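Local structure of mandelate racemase/muconate lactonizing enzyme (Jannaschia sp., 4J3Z) at residues 73-78 against 93-98; 136-141 against 147-152; 267-272 against 280-285; 295-300 against 328-333; 321-326 against 363-368. The protein belongs to the enolase superfamily and probably catalyses an isomerisation or related conversion of a carboxylate substrate. All blocks are in the same frame, centred on the assembly; numbering follows the deposited sequence.

The five contacts sample both domains of an enolase-superfamily subunit. Contact 1 joins two helices of the N-terminal domain; contacts 2 to 5 belong to the C-terminal barrel domain, contact 2 apart on its far flank, its centre about 42 Å from that of contact 1. Contacts 3 and 4 are neighbours, with centres about 11 Å apart: Ile296 of 295-300 packs on Phe269, Leu280 and Pro282. Leu284 ties contact 3 to Asn321 and Leu324 in contact 5, while Leu331 of contact 4 meets the backbone of Gly325. Ser96 touches Leu284 and Gly285, bridging contacts 1 and 3 across the domains. In such barrels the active site lies at the C-terminal strand ends, a region that 280-285 probably borders.

Contact 1: residues 73-78 against 93-98; sequences LMSRRA and GAFSGL
Phe95 reaches out from 93-98 and pushes its ring up to the backbone of 73-78, where Met74, Ser75 and Ala78 receive it. The ring meets that helix obliquely, and each part of it has its own neighbour. On the CD1 side the methyl of Ala78 is close, with CB 3.4 Å from Phe95 CD1. Further along, Phe95 CE1 lies beside the peptide that links Met74 to Ser75, 3.6 Å from Met74 C. The far end of the ring comes nearest to the helix backbone, Phe95 CZ standing 3.3 Å from Ser75 CA. Ser75 CB lies against the same end, 3.6 Å from Phe95 CZ, whereas its hydroxyl is set further back. Met74 adds the root of its side chain on the CD1 side, CB lying 3.8 Å from Phe95 CE1.

The reach of the phenyl follows from its first torsion: with CG opposite the backbone N (chi1 174°), the ring extends across the space between the helices. One large residue thus spans axes 10.4 Å apart, and the small side chains of Ser75 and Ala78 let it come right up to the opposing backbone. No hydrogen bond crosses the contact, so shape and apolar contact carry it. Phe92, one turn earlier, stacks on Phe95, and Met63 also packs against it.

The two helices run nearly antiparallel, at 162° between their directions, forming an antiparallel helix pair within the N-terminal capping domain of the enolase superfamily.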
# COMPACT_ATOMS: atom_id res chain seq x y z
N LEU D 73 -16.54 -16.13 -28.92
CA LEU D 73 -17.02 -15.17 -29.93
C LEU D 73 -18.35 -14.50 -29.57
O LEU D 73 -18.44 -13.28 -29.56
CB LEU D 73 -17.09 -15.81 -31.33
CG LEU D 73 -17.18 -14.81 -32.50
CD1 LEU D 73 -16.15 -13.68 -32.36
CD2 LEU D 73 -17.07 -15.49 -33.86
N MET D 74 -19.37 -15.30 -29.28
CA MET D 74 -20.68 -14.74 -28.94
C MET D 74 -20.68 -13.98 -27.62
O MET D 74 -21.27 -12.90 -27.52
CB MET D 74 -21.74 -15.83 -28.96
CG MET D 74 -21.99 -16.39 -30.35
SD MET D 74 -23.22 -17.70 -30.36
CE MET D 74 -22.36 -19.04 -29.54
N SER D 75 -19.98 -14.51 -26.62
CA SER D 75 -19.83 -13.83 -25.32
C SER D 75 -19.24 -12.43 -25.47
O SER D 75 -19.79 -11.47 -24.94
CB SER D 75 -19.01 -14.67 -24.34
OG SER D 75 -18.67 -13.92 -23.20
N ARG D 76 -18.13 -12.32 -26.21
CA ARG D 76 -17.54 -11.02 -26.54
C ARG D 76 -18.54 -10.09 -27.24
O ARG D 76 -18.75 -8.96 -26.79
CB ARG D 76 -16.27 -11.17 -27.39
CG ARG D 76 -15.02 -11.69 -26.68
CD ARG D 76 -14.65 -10.95 -25.40
NE ARG D 76 -14.72 -9.50 -25.53
CZ ARG D 76 -14.29 -8.62 -24.62
NH1 ARG D 76 -13.74 -9.00 -23.48
NH2 ARG D 76 -14.42 -7.32 -24.88
N ARG D 77 -19.15 -10.56 -28.33
CA ARG D 77 -20.22 -9.82 -29.02
C ARG D 77 -21.30 -9.34 -28.02
O ARG D 77 -21.69 -8.17 -28.04
CB ARG D 77 -20.89 -10.71 -30.08
CG ARG D 77 -20.21 -10.78 -31.45
CD ARG D 77 -21.18 -11.38 -32.48
NE ARG D 77 -20.49 -12.07 -33.57
CZ ARG D 77 -21.03 -13.01 -34.36
NH1 ARG D 77 -22.28 -13.40 -34.21
NH2 ARG D 77 -20.29 -13.56 -35.31
N ALA D 78 -21.75 -10.25 -27.15
CA ALA D 78 -22.86 -9.94 -26.25
C ALA D 78 -22.45 -9.00 -25.12
O ALA D 78 -23.29 -8.25 -24.61
CB ALA D 78 -23.50 -11.21 -25.72
N GLY D 93 -27.04 -11.34 -18.58
CA GLY D 93 -27.92 -12.33 -17.97
C GLY D 93 -28.77 -13.02 -19.03
O GLY D 93 -29.01 -14.22 -18.96
N ALA D 94 -29.21 -12.25 -20.02
CA ALA D 94 -29.91 -12.81 -21.17
C ALA D 94 -29.00 -13.77 -21.96
O ALA D 94 -29.39 -14.89 -22.28
CB ALA D 94 -30.43 -11.69 -22.07
N PHE D 95 -27.78 -13.32 -22.23
CA PHE D 95 -26.78 -14.15 -22.91
C PHE D 95 -26.53 -15.49 -22.22
O PHE D 95 -26.36 -16.52 -22.89
CB PHE D 95 -25.45 -13.40 -23.06
CG PHE D 95 -24.34 -14.25 -23.61
CD1 PHE D 95 -24.24 -14.49 -24.98
CD2 PHE D 95 -23.41 -14.86 -22.76
CE1 PHE D 95 -23.24 -15.30 -25.49
CE2 PHE D 95 -22.41 -15.67 -23.26
CZ PHE D 95 -22.33 -15.90 -24.62
N SER D 96 -26.48 -15.47 -20.89
CA SER D 96 -26.12 -16.65 -20.11
C SER D 96 -27.07 -17.79 -20.38
O SER D 96 -26.65 -18.92 -20.67
CB SER D 96 -26.09 -16.33 -18.62
OG SER D 96 -25.51 -15.06 -18.38
N GLY D 97 -28.37 -17.50 -20.29
CA GLY D 97 -29.41 -18.46 -20.61
C GLY D 97 -29.12 -19.14 -21.93
O GLY D 97 -29.06 -20.37 -22.02
N LEU D 98 -28.91 -18.32 -22.96
CA LEU D 98 -28.64 -18.80 -24.32
C LEU D 98 -27.33 -19.58 -24.43
O LEU D 98 -27.29 -20.61 -25.11
CB LEU D 98 -28.68 -17.63 -25.30
CG LEU D 98 -29.85 -16.65 -25.12
CD1 LEU D 98 -29.61 -15.39 -25.95
CD2 LEU D 98 -31.20 -17.28 -25.46

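Contact 2: residues 136-141 against 147-152; sequences PHHDTN and PEMAAE
A histidine-carboxylate cluster on the surface, built from His137, His138 and Glu152, fastens the loop after strand 125-131 to the start of helix 147-159. One carboxylate oxygen serves both rings. His137 NE2 donates to Glu152 OE1 at 2.8 Å, and His138 NE2 donates to Glu152 OE1 at 2.9 Å. The first donor arrives on the syn side, whereas the second comes from well above the carboxylate plane; the two approach from opposite faces of that plane. Both bonds are bent, with N-H...acceptor angles of 144° and 138°.

The imidazoles themselves overlap, His137 CE1 lying over one face of the His138 ring. On the opposite face sits Met149, its CB 3.7 Å from the centroid of the His138 ring in a CH-pi contact. Met149 CG approaches the rim of the same imidazole, 3.3 Å from His138 CD2, and the sulfur stands obliquely off the ring. His138 is consequently held between a neighbouring imidazole and a methionine.

In the barrel this is a beta-alpha connection: the chain leaves strand 125-131, passes through 136-141 and a short helical turn, and enters helix 147-159, which packs on helix 183-200. Asp139 caps the short turn as its N-cap residue, OD1 accepting from Asn141 N at 3.1 Å.

The extended chain of Glu152, with chi2 at -179°, carries its carboxylate out to the paired histidines. His138 ND1 accepts from the backbone N of Glu135, which together with the NE2 bond limits the rotation of the imidazole and is consistent with a neutral His138 protonated on NE2.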
# COMPACT_ATOMS: atom_id res chain seq x y z
N PRO D 136 -43.34 -30.07 7.73
CA PRO D 136 -44.79 -30.07 7.49
C PRO D 136 -45.65 -29.65 8.69
O PRO D 136 -46.78 -29.18 8.51
CB PRO D 136 -45.08 -31.51 7.09
CG PRO D 136 -43.80 -31.98 6.47
CD PRO D 136 -42.73 -31.36 7.33
N HIS D 137 -45.10 -29.80 9.89
CA HIS D 137 -45.80 -29.56 11.14
C HIS D 137 -45.52 -28.17 11.71
O HIS D 137 -45.86 -27.88 12.87
CB HIS D 137 -45.41 -30.63 12.15
CG HIS D 137 -44.03 -30.44 12.72
ND1 HIS D 137 -42.89 -30.67 11.98
CD2 HIS D 137 -43.62 -30.04 13.94
CE1 HIS D 137 -41.83 -30.42 12.74
NE2 HIS D 137 -42.25 -30.04 13.93
N HIS D 138 -44.89 -27.32 10.91
CA HIS D 138 -44.53 -25.97 11.33
C HIS D 138 -45.55 -24.95 10.84
O HIS D 138 -46.03 -25.05 9.71
CB HIS D 138 -43.14 -25.59 10.81
CG HIS D 138 -42.00 -26.18 11.58
ND1 HIS D 138 -40.86 -26.66 10.98
CD2 HIS D 138 -41.82 -26.36 12.92
CE1 HIS D 138 -40.03 -27.11 11.90
NE2 HIS D 138 -40.58 -26.94 13.08
N ASP D 139 -45.86 -23.98 11.70
CA ASP D 139 -46.62 -22.79 11.30
C ASP D 139 -45.77 -21.91 10.37
O ASP D 139 -44.66 -21.50 10.74
CB ASP D 139 -47.05 -22.00 12.54
CG ASP D 139 -47.84 -20.73 12.20
OD1 ASP D 139 -47.89 -20.33 11.02
OD2 ASP D 139 -48.43 -20.14 13.14
N THR D 140 -46.31 -21.63 9.19
CA THR D 140 -45.58 -20.93 8.12
C THR D 140 -45.10 -19.52 8.51
O THR D 140 -43.95 -19.16 8.25
CB THR D 140 -46.43 -20.84 6.83
OG1 THR D 140 -46.85 -22.16 6.45
CG2 THR D 140 -45.62 -20.24 5.68
N ASN D 141 -45.99 -18.75 9.14
CA ASN D 141 -45.70 -17.37 9.52
C ASN D 141 -44.67 -17.30 10.65
O ASN D 141 -43.72 -16.50 10.59
CB ASN D 141 -46.99 -16.66 9.93
CG ASN D 141 -48.22 -17.26 9.25
OD1 ASN D 141 -48.45 -17.07 8.05
ND2 ASN D 141 -49.02 -17.99 10.03
N PRO D 147 -36.10 -19.93 16.02
CA PRO D 147 -34.84 -20.68 16.21
C PRO D 147 -35.05 -22.17 16.55
O PRO D 147 -34.22 -23.01 16.22
CB PRO D 147 -34.17 -19.96 17.39
CG PRO D 147 -34.86 -18.64 17.50
CD PRO D 147 -36.25 -18.85 17.02
N GLU D 148 -36.16 -22.48 17.21
CA GLU D 148 -36.50 -23.86 17.53
C GLU D 148 -37.01 -24.61 16.29
O GLU D 148 -36.59 -25.74 16.03
CB GLU D 148 -37.52 -23.90 18.67
CG GLU D 148 -37.15 -23.07 19.91
CD GLU D 148 -37.13 -21.56 19.64
OE1 GLU D 148 -37.92 -21.10 18.79
OE2 GLU D 148 -36.32 -20.84 20.28
N MET D 149 -37.89 -23.98 15.53
CA MET D 149 -38.42 -24.56 14.30
C MET D 149 -37.32 -24.73 13.23
O MET D 149 -37.33 -25.70 12.48
CB MET D 149 -39.58 -23.73 13.76
CG MET D 149 -40.79 -23.73 14.67
SD MET D 149 -42.18 -22.76 14.05
CE MET D 149 -42.90 -22.25 15.61
N ALA D 150 -36.39 -23.77 13.18
CA ALA D 150 -35.24 -23.86 12.28
C ALA D 150 -34.28 -24.97 12.70
O ALA D 150 -33.69 -25.64 11.84
CB ALA D 150 -34.53 -22.52 12.20
N ALA D 151 -34.11 -25.17 14.01
CA ALA D 151 -33.36 -26.32 14.53
C ALA D 151 -33.99 -27.66 14.14
O ALA D 151 -33.29 -28.56 13.66
CB ALA D 151 -33.20 -26.23 16.05
N GLU D 152 -35.29 -27.80 14.35
CA GLU D 152 -36.02 -29.01 13.93
C GLU D 152 -35.88 -29.27 12.44
O GLU D 152 -35.55 -30.39 12.02
CB GLU D 152 -37.50 -28.91 14.30
CG GLU D 152 -37.79 -28.91 15.80
CD GLU D 152 -39.27 -28.83 16.12
OE1 GLU D 152 -40.09 -28.83 15.18
OE2 GLU D 152 -39.62 -28.80 17.32

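Contact 3: residues 267-272 against 280-285; sequences TEFTQA and LQPALG
Phe269, Leu280 and Pro282 bury most of the surface in this contact, and the phenyl ring is the piece that the other two share. Phe269 projects from helix 266-274 toward the chain that ends strand 279-280. Leu280 comes to the edge of the ring, near its plane, with CD1 4.0 Å from Phe269 CD2. Pro282 lies across the far end at about a right angle, its CB 3.5 Å from Phe269 CZ. Ala272, one turn further along the helix, adds a looser touch, CB being 4.4 Å from Leu280 CD2.

With CG turned away from its own carbonyl carbon (chi1 -74°), the phenyl of Phe269 points at both partners. Ile296 of helix 290-302 packs on Phe269 as well as on Leu280, joining two outer helices to one barrel strand. A serine in place of Phe269 would probably leave Pro282 CB and the CD1 methyl of Leu280 without their apolar partner and open a gap beneath the strand end.

The contact has no hydrogen bond between its segments. Its buried hydrocarbon surfaces imply that the helix is held against the barrel wall by hydrophobic burial and close fit.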
# COMPACT_ATOMS: atom_id res chain seq x y z
N THR D 267 -14.76 -9.95 -14.58
CA THR D 267 -14.13 -8.74 -14.03
C THR D 267 -14.71 -8.27 -12.68
O THR D 267 -13.97 -7.73 -11.84
CB THR D 267 -14.16 -7.57 -15.03
OG1 THR D 267 -13.31 -6.51 -14.56
CG2 THR D 267 -15.60 -7.04 -15.25
N GLU D 268 -16.01 -8.45 -12.48
CA GLU D 268 -16.67 -7.99 -11.26
C GLU D 268 -16.36 -8.93 -10.10
O GLU D 268 -16.08 -8.48 -8.99
CB GLU D 268 -18.18 -7.84 -11.45
CG GLU D 268 -18.60 -6.51 -12.06
CD GLU D 268 -20.11 -6.33 -12.19
OE1 GLU D 268 -20.88 -7.31 -12.00
OE2 GLU D 268 -20.53 -5.20 -12.50
N PHE D 269 -16.42 -10.23 -10.38
CA PHE D 269 -15.97 -11.25 -9.46
C PHE D 269 -14.51 -11.02 -9.03
O PHE D 269 -14.21 -11.10 -7.84
CB PHE D 269 -16.15 -12.64 -10.08
CG PHE D 269 -17.59 -13.10 -10.12
CD1 PHE D 269 -18.42 -12.73 -11.17
CD2 PHE D 269 -18.11 -13.88 -9.09
CE1 PHE D 269 -19.74 -13.14 -11.20
CE2 PHE D 269 -19.43 -14.30 -9.12
CZ PHE D 269 -20.25 -13.93 -10.18
N THR D 270 -13.64 -10.73 -10.00
CA THR D 270 -12.23 -10.35 -9.77
C THR D 270 -12.11 -9.29 -8.68
O THR D 270 -11.32 -9.44 -7.74
CB THR D 270 -11.58 -9.83 -11.08
OG1 THR D 270 -11.55 -10.87 -12.06
CG2 THR D 270 -10.16 -9.31 -10.84
N GLN D 271 -12.89 -8.22 -8.81
CA GLN D 271 -12.94 -7.16 -7.80
C GLN D 271 -13.36 -7.65 -6.41
O GLN D 271 -12.89 -7.14 -5.41
CB GLN D 271 -13.84 -6.02 -8.28
CG GLN D 271 -13.10 -4.96 -9.10
CD GLN D 271 -13.86 -4.48 -10.32
OE1 GLN D 271 -13.33 -4.51 -11.44
NE2 GLN D 271 -15.11 -4.03 -10.13
N ALA D 272 -14.24 -8.64 -6.36
CA ALA D 272 -14.66 -9.22 -5.08
C ALA D 272 -13.55 -10.10 -4.50
O ALA D 272 -13.43 -10.26 -3.28
CB ALA D 272 -15.94 -10.03 -5.24
N LEU D 280 -17.05 -17.43 -3.87
CA LEU D 280 -17.83 -16.76 -4.93
C LEU D 280 -19.01 -17.62 -5.30
O LEU D 280 -18.89 -18.84 -5.45
CB LEU D 280 -16.98 -16.51 -6.18
CG LEU D 280 -15.67 -15.76 -5.96
CD1 LEU D 280 -14.95 -15.62 -7.28
CD2 LEU D 280 -15.91 -14.40 -5.30
N GLN D 281 -20.16 -16.97 -5.48
CA GLN D 281 -21.40 -17.67 -5.75
C GLN D 281 -22.04 -17.07 -6.99
O GLN D 281 -22.94 -16.25 -6.89
CB GLN D 281 -22.35 -17.56 -4.56
CG GLN D 281 -21.66 -17.68 -3.20
CD GLN D 281 -22.55 -17.22 -2.07
OE1 GLN D 281 -23.11 -16.13 -2.11
NE2 GLN D 281 -22.69 -18.06 -1.06
N PRO D 282 -21.56 -17.45 -8.17
CA PRO D 282 -22.28 -16.89 -9.29
C PRO D 282 -23.65 -17.53 -9.43
O PRO D 282 -23.84 -18.71 -9.09
CB PRO D 282 -21.38 -17.24 -10.49
CG PRO D 282 -20.62 -18.43 -10.07
CD PRO D 282 -20.44 -18.32 -8.58
N ALA D 283 -24.61 -16.74 -9.90
CA ALA D 283 -25.82 -17.30 -10.48
C ALA D 283 -25.49 -17.35 -11.96
O ALA D 283 -25.28 -16.31 -12.60
CB ALA D 283 -27.01 -16.40 -10.21
N LEU D 284 -25.38 -18.57 -12.48
CA LEU D 284 -24.91 -18.76 -13.85
C LEU D 284 -25.76 -18.05 -14.89
O LEU D 284 -25.23 -17.59 -15.91
CB LEU D 284 -24.77 -20.25 -14.17
CG LEU D 284 -23.36 -20.86 -14.07
CD1 LEU D 284 -22.50 -20.23 -12.98
CD2 LEU D 284 -23.43 -22.36 -13.88
N GLY D 285 -27.06 -17.93 -14.63
CA GLY D 285 -27.99 -17.25 -15.54
C GLY D 285 -27.87 -15.74 -15.55
O GLY D 285 -28.62 -15.07 -16.26

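Contact 4: residues 295-300 against 328-333; sequences KIATLA and CPNLLM
The backbone of 295-300 is helical, and Ala297 comes nearest to Cys328 in the facing segment, which starts with a type I beta turn from Cys328 to Leu331; their CA atoms are 7.0 Å apart. This is an alpha-to-beta connection of the barrel, where the chain leaves helix 315-327 and heads for strand 334-336, and here it leans on the preceding outer helix 290-302.

Two alanines offer the helix surface. The methyl of Ala297 meets the sulfur of the turn, CB lying 3.5 Å from Cys328 SG. Ala300, one turn on, places its CB 3.5 Å from Asn330 ND2. The small methyls thereby let the amide approach the helix backbone. Asn330 takes up a first torsion of 62°, its CG lying between its own N and carbonyl carbon, which swings the amide over the helix.

Around the turn, the backbone of Asn330 also bonds with Leu307, tying the loop to the neighbouring strand 306-307, and Cys328 O accepts from Asn123 ND2. Pro329 packs on Glu72 of the third subunit, so the turn also faces an interface. Across the contact itself, the polar link is a weak hydrogen bond from Asn330 ND2 to Ala297 O, 3.0 Å long and bent to 122° at the hydrogen.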
# COMPACT_ATOMS: atom_id res chain seq x y z
N LYS D 295 -14.41 -19.55 -15.83
CA LYS D 295 -13.35 -18.65 -15.64
C LYS D 295 -13.43 -17.81 -14.40
O LYS D 295 -12.47 -17.30 -13.96
CB LYS D 295 -13.05 -17.88 -16.91
CG LYS D 295 -14.22 -17.23 -17.52
CD LYS D 295 -13.76 -16.31 -18.58
CE LYS D 295 -13.88 -16.89 -19.95
NZ LYS D 295 -13.07 -16.10 -20.87
N ILE D 296 -14.59 -17.72 -13.80
CA ILE D 296 -14.73 -17.21 -12.45
C ILE D 296 -14.13 -18.23 -11.48
O ILE D 296 -13.56 -17.87 -10.44
CB ILE D 296 -16.20 -16.92 -12.08
CG1 ILE D 296 -16.81 -15.90 -13.04
CG2 ILE D 296 -16.30 -16.44 -10.63
CD1 ILE D 296 -18.33 -15.88 -13.03
N ALA D 297 -14.25 -19.50 -11.82
CA ALA D 297 -13.70 -20.58 -10.99
C ALA D 297 -12.17 -20.62 -11.02
O ALA D 297 -11.54 -20.98 -10.03
CB ALA D 297 -14.28 -21.92 -11.41
N THR D 298 -11.59 -20.25 -12.16
CA THR D 298 -10.13 -20.23 -12.31
C THR D 298 -9.51 -19.05 -11.58
O THR D 298 -8.43 -19.18 -10.96
CB THR D 298 -9.73 -20.24 -13.80
OG1 THR D 298 -9.95 -21.54 -14.34
CG2 THR D 298 -8.27 -19.89 -13.98
N LEU D 299 -10.19 -17.91 -11.64
CA LEU D 299 -9.78 -16.73 -10.87
C LEU D 299 -9.92 -16.96 -9.37
O LEU D 299 -9.09 -16.47 -8.59
CB LEU D 299 -10.58 -15.50 -11.29
CG LEU D 299 -10.02 -14.45 -12.27
CD1 LEU D 299 -8.79 -13.74 -11.74
CD2 LEU D 299 -9.78 -15.02 -13.65
N ALA D 300 -10.95 -17.67 -8.94
CA ALA D 300 -11.08 -18.05 -7.53
C ALA D 300 -9.80 -18.78 -7.07
O ALA D 300 -9.14 -18.35 -6.15
CB ALA D 300 -12.32 -18.90 -7.31
N CYS D 328 -14.77 -28.46 -11.37
CA CYS D 328 -13.90 -27.54 -10.61
C CYS D 328 -13.28 -28.19 -9.36
O CYS D 328 -14.01 -28.66 -8.47
CB CYS D 328 -14.65 -26.27 -10.19
SG CYS D 328 -15.38 -25.27 -11.52
N PRO D 329 -11.93 -28.22 -9.30
CA PRO D 329 -11.19 -28.68 -8.11
C PRO D 329 -11.49 -27.86 -6.86
O PRO D 329 -11.38 -28.37 -5.74
CB PRO D 329 -9.73 -28.49 -8.52
CG PRO D 329 -9.75 -28.68 -10.01
CD PRO D 329 -11.04 -28.05 -10.46
N ASN D 330 -11.89 -26.61 -7.06
CA ASN D 330 -12.14 -25.67 -5.97
C ASN D 330 -13.62 -25.54 -5.58
O ASN D 330 -14.00 -24.63 -4.86
CB ASN D 330 -11.56 -24.29 -6.31
CG ASN D 330 -12.21 -23.67 -7.54
OD1 ASN D 330 -12.60 -24.38 -8.47
ND2 ASN D 330 -12.35 -22.35 -7.54
N LEU D 331 -14.45 -26.46 -6.07
CA LEU D 331 -15.86 -26.45 -5.71
C LEU D 331 -16.07 -26.74 -4.22
O LEU D 331 -15.57 -27.74 -3.70
CB LEU D 331 -16.64 -27.48 -6.53
CG LEU D 331 -18.16 -27.40 -6.28
CD1 LEU D 331 -18.80 -26.38 -7.21
CD2 LEU D 331 -18.79 -28.76 -6.43
N LEU D 332 -16.80 -25.87 -3.54
CA LEU D 332 -17.22 -26.14 -2.17
C LEU D 332 -18.58 -26.85 -2.13
O LEU D 332 -18.68 -27.96 -1.60
CB LEU D 332 -17.21 -24.87 -1.33
CG LEU D 332 -17.69 -24.98 0.11
CD1 LEU D 332 -16.76 -25.83 0.98
CD2 LEU D 332 -17.86 -23.59 0.69
N MET D 333 -19.62 -26.22 -2.69
CA MET D 333 -20.96 -26.83 -2.74
C MET D 333 -21.92 -26.09 -3.66
O MET D 333 -21.83 -24.87 -3.81
CB MET D 333 -21.59 -26.92 -1.33
CG MET D 333 -21.69 -25.60 -0.58
SD MET D 333 -22.15 -25.78 1.16
CE MET D 333 -20.55 -26.01 1.92

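Contact 5: residues 321-326 against 363-368; sequences NVHLGV and PGLGIT
His323 packs firmly where its imidazole meets Leu365, and more loosely where it passes Gly364. At the firmer end, His323 NE2 donates to Leu365 O across 3.3 Å, a rather long bond with an N-H...acceptor angle of 144°. The donor stands above the carbonyl plane, 52° out of it. Beside it Leu365 adds a methyl, CD2 lying 3.9 Å from His323 CD2. The looser part is the approach to Gly364, whose O is 3.7 Å from His323 CE1, a touch without a hydrogen bond. Partly exposed positions flank these two buried residues, Pro363 before Gly364 and Gly366 after Leu365.

The loop is a type II' beta turn from Pro363 to Gly366, with Gly364 at a positive phi of 65° that suits glycine. The opposite nitrogen of the ring, His323 ND1, is bonded to Trp115 N, and the Trp115 ring meets the imidazole too. An alanine at His323 would probably leave Leu365 O without this donor and Trp115 N without its acceptor, and open a gap between helix and turn.

With ND1 accepting and NE2 donating, the imidazole is consistent with a neutral ring protonated on NE2, a buried polar bridge joining helix 315-327 to two loops.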
# COMPACT_ATOMS: atom_id res chain seq x y z
N ASN D 321 -25.24 -25.48 -13.10
CA ASN D 321 -24.43 -25.46 -11.87
C ASN D 321 -23.77 -26.80 -11.63
O ASN D 321 -22.58 -26.85 -11.33
CB ASN D 321 -25.29 -25.17 -10.63
CG ASN D 321 -25.95 -23.81 -10.68
OD1 ASN D 321 -25.46 -22.89 -11.35
ND2 ASN D 321 -27.06 -23.68 -9.97
N VAL D 322 -24.55 -27.87 -11.73
CA VAL D 322 -24.08 -29.19 -11.32
C VAL D 322 -22.91 -29.59 -12.20
O VAL D 322 -21.88 -30.03 -11.69
CB VAL D 322 -25.21 -30.24 -11.32
CG1 VAL D 322 -24.66 -31.66 -11.46
CG2 VAL D 322 -26.05 -30.10 -10.06
N HIS D 323 -23.06 -29.37 -13.50
CA HIS D 323 -22.03 -29.70 -14.48
C HIS D 323 -20.76 -28.87 -14.32
O HIS D 323 -19.66 -29.41 -14.40
CB HIS D 323 -22.59 -29.56 -15.89
CG HIS D 323 -23.45 -30.70 -16.31
ND1 HIS D 323 -22.94 -31.82 -16.93
CD2 HIS D 323 -24.78 -30.90 -16.20
CE1 HIS D 323 -23.93 -32.66 -17.19
NE2 HIS D 323 -25.05 -32.13 -16.76
N LEU D 324 -20.91 -27.56 -14.12
CA LEU D 324 -19.76 -26.72 -13.79
C LEU D 324 -19.12 -27.17 -12.49
O LEU D 324 -17.89 -27.13 -12.34
CB LEU D 324 -20.16 -25.24 -13.72
CG LEU D 324 -19.22 -24.23 -13.06
CD1 LEU D 324 -17.88 -24.16 -13.76
CD2 LEU D 324 -19.87 -22.84 -13.01
N GLY D 325 -19.96 -27.61 -11.55
CA GLY D 325 -19.50 -28.07 -10.24
C GLY D 325 -18.69 -29.35 -10.32
O GLY D 325 -17.79 -29.57 -9.52
N VAL D 326 -19.03 -30.20 -11.29
CA VAL D 326 -18.33 -31.47 -11.48
C VAL D 326 -16.87 -31.23 -11.84
O VAL D 326 -15.98 -31.98 -11.43
CB VAL D 326 -19.00 -32.33 -12.56
CG1 VAL D 326 -18.18 -33.59 -12.83
CG2 VAL D 326 -20.41 -32.70 -12.14
N PRO D 363 -25.90 -37.04 -22.36
CA PRO D 363 -25.29 -36.00 -23.19
C PRO D 363 -25.94 -34.64 -22.92
O PRO D 363 -27.10 -34.58 -22.50
CB PRO D 363 -25.59 -36.46 -24.62
CG PRO D 363 -25.90 -37.92 -24.51
CD PRO D 363 -26.60 -38.05 -23.19
N GLY D 364 -25.21 -33.56 -23.18
CA GLY D 364 -25.71 -32.21 -22.92
C GLY D 364 -25.90 -32.04 -21.43
O GLY D 364 -25.12 -32.55 -20.64
N LEU D 365 -26.95 -31.32 -21.05
CA LEU D 365 -27.21 -31.08 -19.64
C LEU D 365 -28.00 -32.24 -19.04
O LEU D 365 -28.16 -32.32 -17.81
CB LEU D 365 -27.92 -29.73 -19.42
CG LEU D 365 -27.12 -28.50 -19.84
CD1 LEU D 365 -27.98 -27.23 -19.80
CD2 LEU D 365 -25.88 -28.33 -18.98
N GLY D 366 -28.46 -33.13 -19.91
CA GLY D 366 -29.20 -34.34 -19.52
C GLY D 366 -30.64 -34.03 -19.14
O GLY D 366 -31.33 -34.89 -18.59
N ILE D 367 -31.07 -32.81 -19.42
CA ILE D 367 -32.42 -32.35 -19.08
C ILE D 367 -33.23 -32.01 -20.32
O ILE D 367 -32.79 -31.26 -21.19
CB ILE D 367 -32.42 -31.16 -18.08
CG1 ILE D 367 -31.49 -30.03 -18.57
CG2 ILE D 367 -31.99 -31.63 -16.70
CD1 ILE D 367 -31.60 -28.74 -17.79
N THR D 368 -34.42 -32.60 -20.41
CA THR D 368 -35.38 -32.23 -21.44
C THR D 368 -36.49 -31.45 -20.74
O THR D 368 -36.79 -31.72 -19.58
CB THR D 368 -35.95 -33.48 -22.15
OG1 THR D 368 -34.86 -34.28 -22.64
CG2 THR D 368 -36.85 -33.11 -23.32